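Local coordinates for MutT/nudix family protein (Shewanella oneidensis, PDB 3GZ5) that regulates transcription of NAD metabolism genes in response to ADP-ribose, pairing a NUDIX domain with a winged helix-turn-helix domain that probably binds DNA, at residues 165-176 and 220-230. Residues are numbered along the deposited sequence; the frame is centred on the assembly and turned at random.
Sequences VPGFALSEPFTL and ANLYCLKPDTA
F174 and Y223 pair through both of their backbone amides: F174 N donates to Y223 O at 2.9 Å and Y223 N to F174 O at 2.7 Å, the two bonds of an antiparallel hydrogen-bonded pair. Y223 O also lies over the centre of one face of the F174 ring, whose chi1 of 54° sets CG between the backbone N and the carbonyl carbon, while L170 CD1 lies over the opposite face, toward its rim. Where direct pairing stops, E172 takes over. Its chain is bent at chi2 (94°), about CB-CG, and OE2 accepts an almost straight bond from L225 N at 2.7 Å, met on the anti side and well out of the carboxylate plane. A water donates to this same OE2 and to L225 O, so both backbone polar groups of L225 are satisfied. A second water ties the start of helix 176-187 to strand 220-225, accepting from L176 N and donating to N221 O. L225 also serves the apolar side: its CD1 sits squarely over the F168 ring in a CH-pi contact, 3.5 Å from the centroid, and T229 CG2 approaches F168 CE2 at 3.8 Å. Cutting F168 back to an alanine would probably leave L225 CD1 and T229 CG2 without their aromatic partner and open a gap between them. T229 OG1 and T229 N both donate to K226 O, fixing the turn after the strand. Within the winged-helix domain, strand 220-225 runs between 174-175 and 206-213; L206 packs against F174 and L225, helix 176-187 receives P166 and L170, and helix 193-203 receives L176.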
ATOM      1  N   VAL B 165     -13.506   1.911  -7.815  1.00 38.94           N
ATOM      2  CA  VAL B 165     -13.575   2.014  -6.372  1.00 38.67           C
ATOM      3  C   VAL B 165     -14.326   3.292  -5.894  1.00 38.96           C
ATOM      4  O   VAL B 165     -15.073   3.219  -4.903  1.00 39.03           O
ATOM      5  CB  VAL B 165     -12.143   1.847  -5.721  1.00 39.10           C
ATOM      6  CG1 VAL B 165     -12.129   2.270  -4.275  1.00 37.95           C
ATOM      7  CG2 VAL B 165     -11.625   0.373  -5.859  1.00 39.04           C
ATOM      8  N   PRO B 166     -14.164   4.460  -6.580  1.00 37.79           N
ATOM      9  CA  PRO B 166     -15.046   5.560  -6.124  1.00 37.32           C
ATOM     10  C   PRO B 166     -16.551   5.282  -6.116  1.00 37.21           C
ATOM     11  O   PRO B 166     -17.267   5.965  -5.429  1.00 37.71           O
ATOM     12  CB  PRO B 166     -14.693   6.720  -7.062  1.00 37.06           C
ATOM     13  CG  PRO B 166     -13.236   6.436  -7.424  1.00 36.71           C
ATOM     14  CD  PRO B 166     -13.230   4.924  -7.628  1.00 37.50           C
ATOM     15  N   GLY B 167     -17.037   4.276  -6.838  1.00 37.43           N
ATOM     16  CA  GLY B 167     -18.447   3.946  -6.758  1.00 36.44           C
ATOM     17  C   GLY B 167     -18.944   3.590  -5.369  1.00 36.93           C
ATOM     18  O   GLY B 167     -20.122   3.785  -5.063  1.00 36.27           O
ATOM     19  N   PHE B 168     -18.046   3.085  -4.515  1.00 37.57           N
ATOM     20  CA  PHE B 168     -18.402   2.709  -3.134  1.00 38.26           C
ATOM     21  C   PHE B 168     -18.830   3.874  -2.234  1.00 39.02           C
ATOM     22  O   PHE B 168     -19.512   3.652  -1.240  1.00 39.40           O
ATOM     23  CB  PHE B 168     -17.282   1.866  -2.483  1.00 37.96           C
ATOM     24  CG  PHE B 168     -17.168   0.491  -3.058  1.00 35.94           C
ATOM     25  CD1 PHE B 168     -18.160  -0.453  -2.826  1.00 37.02           C
ATOM     26  CD2 PHE B 168     -16.084   0.135  -3.837  1.00 35.09           C
ATOM     27  CE1 PHE B 168     -18.070  -1.733  -3.361  1.00 37.90           C
ATOM     28  CE2 PHE B 168     -15.974  -1.159  -4.381  1.00 35.59           C
ATOM     29  CZ  PHE B 168     -16.964  -2.081  -4.148  1.00 37.47           C
ATOM     30  N   ALA B 169     -18.452   5.104  -2.599  1.00 39.87           N
ATOM     31  CA  ALA B 169     -18.909   6.324  -1.909  1.00 40.77           C
ATOM     32  C   ALA B 169     -20.362   6.728  -2.225  1.00 41.74           C
ATOM     33  O   ALA B 169     -20.892   7.655  -1.609  1.00 41.79           O
ATOM     34  CB  ALA B 169     -17.963   7.486  -2.205  1.00 40.57           C
ATOM     35  N   LEU B 170     -21.001   6.025  -3.169  1.00 43.39           N
ATOM     36  CA  LEU B 170     -22.366   6.366  -3.633  1.00 44.44           C
ATOM     37  C   LEU B 170     -23.427   5.434  -3.087  1.00 44.95           C
ATOM     38  O   LEU B 170     -23.134   4.290  -2.771  1.00 44.92           O
ATOM     39  CB  LEU B 170     -22.426   6.317  -5.160  1.00 43.83           C
ATOM     40  CG  LEU B 170     -21.362   7.148  -5.845  1.00 43.42           C
ATOM     41  CD1 LEU B 170     -21.312   6.799  -7.350  1.00 42.42           C
ATOM     42  CD2 LEU B 170     -21.675   8.595  -5.585  1.00 40.98           C
ATOM     43  N   SER B 171     -24.667   5.894  -2.973  1.00 46.33           N
ATOM     44  CA  SER B 171     -25.703   4.933  -2.613  1.00 48.07           C
ATOM     45  C   SER B 171     -26.024   4.071  -3.826  1.00 48.65           C
ATOM     46  O   SER B 171     -25.846   4.489  -4.980  1.00 49.08           O
ATOM     47  CB  SER B 171     -26.935   5.572  -1.965  1.00 48.17           C
ATOM     48  OG  SER B 171     -27.527   6.530  -2.809  1.00 50.75           O
ATOM     49  N   GLU B 172     -26.428   2.841  -3.554  1.00 49.08           N
ATOM     50  CA  GLU B 172     -26.719   1.877  -4.591  1.00 50.00           C
ATOM     51  C   GLU B 172     -28.245   1.793  -4.718  1.00 49.17           C
ATOM     52  O   GLU B 172     -28.933   1.798  -3.697  1.00 49.68           O
ATOM     53  CB  GLU B 172     -26.122   0.527  -4.195  1.00 50.52           C
ATOM     54  CG  GLU B 172     -25.307  -0.150  -5.284  1.00 54.84           C
ATOM     55  CD  GLU B 172     -23.808   0.126  -5.209  1.00 59.85           C
ATOM     56  OE1 GLU B 172     -23.374   1.173  -4.648  1.00 63.55           O
ATOM     57  OE2 GLU B 172     -23.049  -0.715  -5.735  1.00 60.96           O
ATOM     58  N   PRO B 173     -28.786   1.759  -5.955  1.00 48.41           N
ATOM     59  CA  PRO B 173     -28.092   1.866  -7.246  1.00 47.96           C
ATOM     60  C   PRO B 173     -27.750   3.321  -7.590  1.00 47.48           C
ATOM     61  O   PRO B 173     -28.369   4.249  -7.052  1.00 47.26           O
ATOM     62  CB  PRO B 173     -29.127   1.337  -8.240  1.00 48.06           C
ATOM     63  CG  PRO B 173     -30.436   1.748  -7.646  1.00 48.43           C
ATOM     64  CD  PRO B 173     -30.246   1.618  -6.134  1.00 48.49           C
ATOM     65  N   PHE B 174     -26.776   3.514  -8.474  1.00 46.54           N
ATOM     66  CA  PHE B 174     -26.404   4.859  -8.923  1.00 46.42           C
ATOM     67  C   PHE B 174     -26.405   4.954 -10.450  1.00 46.69           C
ATOM     68  O   PHE B 174     -26.398   3.940 -11.144  1.00 46.60           O
ATOM     69  CB  PHE B 174     -25.010   5.244  -8.381  1.00 46.10           C
ATOM     70  CG  PHE B 174     -23.935   4.244  -8.721  1.00 44.84           C
ATOM     71  CD1 PHE B 174     -23.482   3.353  -7.764  1.00 44.49           C
ATOM     72  CD2 PHE B 174     -23.404   4.172 -10.010  1.00 44.35           C
ATOM     73  CE1 PHE B 174     -22.504   2.429  -8.074  1.00 44.21           C
ATOM     74  CE2 PHE B 174     -22.439   3.247 -10.331  1.00 44.12           C
ATOM     75  CZ  PHE B 174     -21.981   2.378  -9.359  1.00 45.54           C
ATOM     76  N   THR B 175     -26.386   6.177 -10.972  1.00 47.02           N
ATOM     77  CA  THR B 175     -26.299   6.368 -12.420  1.00 46.80           C
ATOM     78  C   THR B 175     -24.860   6.555 -12.813  1.00 47.37           C
ATOM     79  O   THR B 175     -24.000   6.829 -11.989  1.00 47.91           O
ATOM     80  CB  THR B 175     -27.115   7.576 -12.906  1.00 46.78           C
ATOM     81  OG1 THR B 175     -26.599   8.772 -12.306  1.00 45.57           O
ATOM     82  CG2 THR B 175     -28.594   7.406 -12.547  1.00 45.35           C
ATOM     83  N   LEU B 176     -24.596   6.378 -14.087  1.00 47.99           N
ATOM     84  CA  LEU B 176     -23.253   6.498 -14.591  1.00 48.59           C
ATOM     85  C   LEU B 176     -22.724   7.941 -14.587  1.00 47.97           C
ATOM     86  O   LEU B 176     -21.541   8.142 -14.375  1.00 48.00           O
ATOM     87  CB  LEU B 176     -23.187   5.844 -15.960  1.00 49.79           C
ATOM     88  CG  LEU B 176     -21.829   5.203 -16.178  1.00 53.05           C
ATOM     89  CD1 LEU B 176     -21.991   3.760 -16.567  1.00 54.72           C
ATOM     90  CD2 LEU B 176     -21.113   6.005 -17.247  1.00 55.78           C
ATOM     91  N   ALA B 220     -31.890   7.831 -16.750  1.00 64.81           N
ATOM     92  CA  ALA B 220     -30.607   7.136 -16.693  1.00 62.45           C
ATOM     93  C   ALA B 220     -30.671   5.748 -16.026  1.00 60.62           C
ATOM     94  O   ALA B 220     -31.313   5.574 -14.992  1.00 59.92           O
ATOM     95  CB  ALA B 220     -29.537   8.025 -16.045  1.00 62.62           C
ATOM     96  N   ASN B 221     -30.009   4.772 -16.652  1.00 58.59           N
ATOM     97  CA  ASN B 221     -29.808   3.430 -16.082  1.00 56.43           C
ATOM     98  C   ASN B 221     -29.200   3.437 -14.671  1.00 55.31           C
ATOM     99  O   ASN B 221     -28.221   4.150 -14.394  1.00 54.11           O
ATOM    100  CB  ASN B 221     -28.907   2.596 -16.991  1.00 56.64           C
ATOM    101  CG  ASN B 221     -29.507   2.351 -18.366  1.00 56.92           C
ATOM    102  OD1 ASN B 221     -30.442   3.042 -18.800  1.00 57.43           O
ATOM    103  ND2 ASN B 221     -28.963   1.360 -19.065  1.00 55.80           N
ATOM    104  N   LEU B 222     -29.792   2.627 -13.796  1.00 53.96           N
ATOM    105  CA  LEU B 222     -29.365   2.510 -12.407  1.00 52.41           C
ATOM    106  C   LEU B 222     -28.521   1.261 -12.271  1.00 51.63           C
ATOM    107  O   LEU B 222     -28.943   0.175 -12.682  1.00 51.20           O
ATOM    108  CB  LEU B 222     -30.572   2.482 -11.467  1.00 52.13           C
ATOM    109  CG  LEU B 222     -31.264   3.829 -11.247  1.00 52.70           C
ATOM    110  CD1 LEU B 222     -32.633   3.673 -10.546  1.00 52.47           C
ATOM    111  CD2 LEU B 222     -30.365   4.765 -10.461  1.00 51.47           C
ATOM    112  N   TYR B 223     -27.316   1.428 -11.730  1.00 50.32           N
ATOM    113  CA  TYR B 223     -26.344   0.356 -11.685  1.00 49.42           C
ATOM    114  C   TYR B 223     -25.949   0.033 -10.253  1.00 49.07           C
ATOM    115  O   TYR B 223     -25.991   0.905  -9.386  1.00 49.13           O
ATOM    116  CB  TYR B 223     -25.086   0.733 -12.457  1.00 48.91           C
ATOM    117  CG  TYR B 223     -25.274   0.989 -13.943  1.00 50.05           C
ATOM    118  CD1 TYR B 223     -25.181  -0.060 -14.882  1.00 49.73           C
ATOM    119  CD2 TYR B 223     -25.516   2.284 -14.419  1.00 47.64           C
ATOM    120  CE1 TYR B 223     -25.327   0.179 -16.252  1.00 47.63           C
ATOM    121  CE2 TYR B 223     -25.671   2.531 -15.778  1.00 47.31           C
ATOM    122  CZ  TYR B 223     -25.562   1.490 -16.691  1.00 49.83           C
ATOM    123  OH  TYR B 223     -25.722   1.763 -18.042  1.00 49.98           O
ATOM    124  N   CYS B 224     -25.570  -1.222 -10.016  1.00 48.39           N
ATOM    125  CA  CYS B 224     -24.925  -1.613  -8.755  1.00 47.98           C
ATOM    126  C   CYS B 224     -23.520  -2.026  -9.090  1.00 47.54           C
ATOM    127  O   CYS B 224     -23.256  -2.476 -10.220  1.00 46.82           O
ATOM    128  CB  CYS B 224     -25.628  -2.826  -8.125  1.00 47.42           C
ATOM    129  SG  CYS B 224     -27.305  -2.512  -7.648  1.00 47.99           S
ATOM    130  N   LEU B 225     -22.640  -1.928  -8.099  1.00 46.74           N
ATOM    131  CA  LEU B 225     -21.305  -2.501  -8.209  1.00 47.30           C
ATOM    132  C   LEU B 225     -21.326  -4.012  -7.999  1.00 47.30           C
ATOM    133  O   LEU B 225     -21.928  -4.507  -7.040  1.00 47.15           O
ATOM    134  CB  LEU B 225     -20.336  -1.859  -7.199  1.00 46.68           C
ATOM    135  CG  LEU B 225     -19.882  -0.421  -7.467  1.00 47.63           C
ATOM    136  CD1 LEU B 225     -18.905   0.097  -6.411  1.00 45.45           C
ATOM    137  CD2 LEU B 225     -19.263  -0.326  -8.852  1.00 46.73           C
ATOM    138  N   LYS B 226     -20.676  -4.731  -8.910  1.00 47.56           N
ATOM    139  CA  LYS B 226     -20.268  -6.097  -8.650  1.00 47.90           C
ATOM    140  C   LYS B 226     -19.270  -6.082  -7.492  1.00 49.02           C
ATOM    141  O   LYS B 226     -18.434  -5.180  -7.409  1.00 48.27           O
ATOM    142  CB  LYS B 226     -19.612  -6.717  -9.885  1.00 47.50           C
ATOM    143  CG  LYS B 226     -20.601  -7.129 -10.938  1.00 45.91           C
ATOM    144  CD  LYS B 226     -19.930  -7.797 -12.096  1.00 43.16           C
ATOM    145  CE  LYS B 226     -20.829  -7.705 -13.309  1.00 42.82           C
ATOM    146  NZ  LYS B 226     -20.212  -8.308 -14.522  1.00 44.07           N
ATOM    147  N   PRO B 227     -19.396  -7.044  -6.562  1.00 50.57           N
ATOM    148  CA  PRO B 227     -18.364  -7.276  -5.531  1.00 51.56           C
ATOM    149  C   PRO B 227     -16.925  -7.092  -6.064  1.00 52.52           C
ATOM    150  O   PRO B 227     -16.137  -6.356  -5.449  1.00 51.85           O
ATOM    151  CB  PRO B 227     -18.591  -8.731  -5.138  1.00 51.22           C
ATOM    152  CG  PRO B 227     -20.126  -8.907  -5.299  1.00 52.76           C
ATOM    153  CD  PRO B 227     -20.565  -7.944  -6.405  1.00 50.58           C
ATOM    154  N   ASP B 228     -16.607  -7.728  -7.203  1.00 53.28           N
ATOM    155  CA  ASP B 228     -15.233  -7.718  -7.745  1.00 54.30           C
ATOM    156  C   ASP B 228     -14.699  -6.341  -8.196  1.00 53.75           C
ATOM    157  O   ASP B 228     -13.539  -6.238  -8.603  1.00 53.62           O
ATOM    158  CB  ASP B 228     -15.024  -8.814  -8.818  1.00 55.39           C
ATOM    159  CG  ASP B 228     -15.526  -8.410 -10.224  1.00 59.44           C
ATOM    160  OD1 ASP B 228     -15.064  -9.026 -11.219  1.00 63.32           O
ATOM    161  OD2 ASP B 228     -16.399  -7.510 -10.352  1.00 62.60           O
ATOM    162  N   THR B 229     -15.538  -5.295  -8.108  1.00 53.45           N
ATOM    163  CA  THR B 229     -15.095  -3.903  -8.274  1.00 52.43           C
ATOM    164  C   THR B 229     -13.926  -3.586  -7.340  1.00 52.15           C
ATOM    165  O   THR B 229     -13.006  -2.856  -7.709  1.00 51.34           O
ATOM    166  CB  THR B 229     -16.243  -2.906  -7.982  1.00 53.04           C
ATOM    167  OG1 THR B 229     -17.348  -3.158  -8.860  1.00 54.46           O
ATOM    168  CG2 THR B 229     -15.790  -1.431  -8.161  1.00 52.57           C
ATOM    169  N   ALA B 230     -13.974  -4.155  -6.133  1.00 51.60           N
ATOM    170  CA  ALA B 230     -13.033  -3.853  -5.069  1.00 51.91           C
ATOM    171  C   ALA B 230     -11.593  -4.167  -5.471  1.00 52.17           C
ATOM    172  O   ALA B 230     -10.669  -3.424  -5.130  1.00 51.92           O
ATOM    173  CB  ALA B 230     -13.413  -4.632  -3.796  1.00 51.94           C
TER
HETATM  174  O   HOH W   1     -23.085  -3.540  -4.755  1.00 54.76           O
HETATM  175  O   HOH W   2     -26.595   5.952 -16.190  1.00 46.80           O